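PDB 2I6D: RNA methyltransferase, TrmH family from Porphyromonas gingivalis, which probably binds RNA and methylates it, with S-adenosylmethionine as the likely methyl donor, as expected of a knotted TrmH (SpoU) family member. Local coordinates for residues A[115-118]-A[119-123]. Sequence-based numbering, arbitrary orientation.
Sequences GNVG and TILRT. With ACY (acetic acid), chain B.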
loop_
_atom_site.group_PDB
_atom_site.type_symbol
_atom_site.label_atom_id
_atom_site.label_comp_id
_atom_site.label_asym_id
_atom_site.label_seq_id
_atom_site.Cartn_x
_atom_site.Cartn_y
_atom_site.Cartn_z
ATOM N N GLY A 115 0.895 10.275 0.705
ATOM C CA GLY A 115 0.173 10.395 1.975
ATOM C C GLY A 115 -1.158 9.676 1.950
ATOM O O GLY A 115 -1.457 8.886 2.859
ATOM N N ASN A 116 -1.967 9.955 0.921
ATOM C CA ASN A 116 -3.269 9.323 0.761
ATOM C C ASN A 116 -3.138 7.800 0.653
ATOM O O ASN A 116 -3.918 7.070 1.282
ATOM C CB ASN A 116 -4.026 9.883 -0.458
ATOM C CG ASN A 116 -4.511 11.309 -0.235
ATOM O OD1 ASN A 116 -4.668 11.746 0.902
ATOM N ND2 ASN A 116 -4.717 12.056 -1.321
ATOM N N VAL A 117 -2.141 7.322 -0.107
ATOM C CA VAL A 117 -2.010 5.876 -0.306
ATOM C C VAL A 117 -1.657 5.191 1.015
ATOM O O VAL A 117 -2.248 4.166 1.360
ATOM C CB VAL A 117 -1.014 5.497 -1.448
ATOM C CG1 VAL A 117 -0.732 3.982 -1.455
ATOM C CG2 VAL A 117 -1.565 5.939 -2.837
ATOM N N GLY A 118 -0.727 5.783 1.767
ATOM C CA GLY A 118 -0.365 5.275 3.092
ATOM C C GLY A 118 -1.556 5.214 4.029
ATOM O O GLY A 118 -1.735 4.233 4.766
ATOM N N THR A 119 -2.324 6.297 4.065
ATOM C CA THR A 119 -3.512 6.335 4.911
ATOM C C THR A 119 -4.488 5.226 4.511
ATOM O O THR A 119 -5.088 4.581 5.382
ATOM C CB THR A 119 -4.180 7.714 4.871
ATOM O OG1 THR A 119 -3.226 8.693 5.318
ATOM C CG2 THR A 119 -5.413 7.758 5.778
ATOM N N ILE A 120 -4.688 5.054 3.210
ATOM C CA ILE A 120 -5.579 4.012 2.686
ATOM C C ILE A 120 -5.085 2.629 3.089
ATOM O O ILE A 120 -5.890 1.794 3.509
ATOM C CB ILE A 120 -5.798 4.132 1.159
ATOM C CG1 ILE A 120 -6.742 5.306 0.908
ATOM C CG2 ILE A 120 -6.411 2.830 0.574
ATOM C CD1 ILE A 120 -6.626 5.885 -0.541
ATOM N N LEU A 121 -3.778 2.384 2.952
ATOM C CA LEU A 121 -3.219 1.107 3.409
ATOM C C LEU A 121 -3.513 0.838 4.891
ATOM O O LEU A 121 -3.801 -0.295 5.271
ATOM C CB LEU A 121 -1.706 1.019 3.147
ATOM C CG LEU A 121 -1.278 0.912 1.676
ATOM C CD1 LEU A 121 0.263 0.942 1.603
ATOM C CD2 LEU A 121 -1.833 -0.385 1.045
ATOM N N ARG A 122 -3.348 1.859 5.742
ATOM C CA ARG A 122 -3.630 1.703 7.174
ATOM C C ARG A 122 -5.107 1.423 7.430
ATOM O O ARG A 122 -5.456 0.602 8.301
ATOM C CB ARG A 122 -3.181 2.935 7.962
ATOM C CG ARG A 122 -1.676 3.148 7.882
ATOM C CD ARG A 122 -1.203 4.391 8.634
ATOM N NE ARG A 122 -1.867 4.473 9.922
ATOM C CZ ARG A 122 -1.701 5.445 10.813
ATOM N NH1 ARG A 122 -0.854 6.449 10.587
ATOM N NH2 ARG A 122 -2.390 5.404 11.942
ATOM N N THR A 123 -5.976 2.105 6.692
ATOM C CA THR A 123 -7.418 1.854 6.783
ATOM C C THR A 123 -7.770 0.430 6.346
ATOM O O THR A 123 -8.518 -0.258 7.027
ATOM C CB THR A 123 -8.206 2.859 5.916
ATOM O OG1 THR A 123 -8.182 4.132 6.565
ATOM C CG2 THR A 123 -9.684 2.401 5.726
HETATM C C ACY B . -4.918 11.805 -4.823
HETATM O O ACY B . -4.140 11.142 -4.171
HETATM O OXT ACY B . -5.962 12.404 -4.369
HETATM C CH3 ACY B . -4.548 11.848 -6.267
HETATM O O HOH W 1 -4.332 11.166 3.743
#
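Residues 115-123 are one continuous stretch in the first turns of helix 114-127, and residues 119-122 bond back to 115-118 in the i+4 to i pattern of an alpha helix. This helix is the crossover of the beta-alpha-beta unit formed with strands 104-109 and 131-134. Thr119 N bonds Gly115 O, Ile120 N bonds Asn116 O, Leu121 N bonds Val117 O at 2.8 Å and Arg122 N bonds Gly118 O. Each N-H...O angle is at least 160°.

The side chains of residues 120-122 lean back against the carbonyl oxygens one turn earlier. In Ile120, CG1 stands beside its own backbone N (chi1 -75°). That carries CG1 to 3.4 Å from Asn116 O and brings CD1 alongside the same oxygen. Leu121 CG approaches Val117 O in the same way, and it lies 4.4 Å from Val117 CG1 in a loose apolar contact. Arg122 CG passes 3.3 Å from Gly118 O before the chain bends at chi3.

Thr119 OG1 also stands beside its own backbone N (chi1 -59°). This brings OG1 to 3.0 Å from Gly115 O, the oxygen that Thr119 N bonds. A water links OG1 to Asn116 OD1, donating to OD1 at 2.9 Å. Asn116 OD1 also accepts from Asn241 ND2. Asn116 ND2 donates to O of a bound acetic acid molecule at 3.0 Å, almost in line. This molecule, probably from the crystallisation liquor, is also bonded to Asp113 N. With donors at OD1 and an acceptor at ND2, the amide's flip is settled in this crystal.

Asp113 OD2 accepts a bond from Asn116 N at the helix start. Val117 packs on Leu108 of strand 104-109, and Ile120 on Leu106 and Leu108. Asn116 touches Val242, Thr119 touches Ala243, and Ile120 touches Ala243 and Thr246. Helix 114-127 thus rests on strand 104-109 of the parallel sheet and also touches helix 242-255.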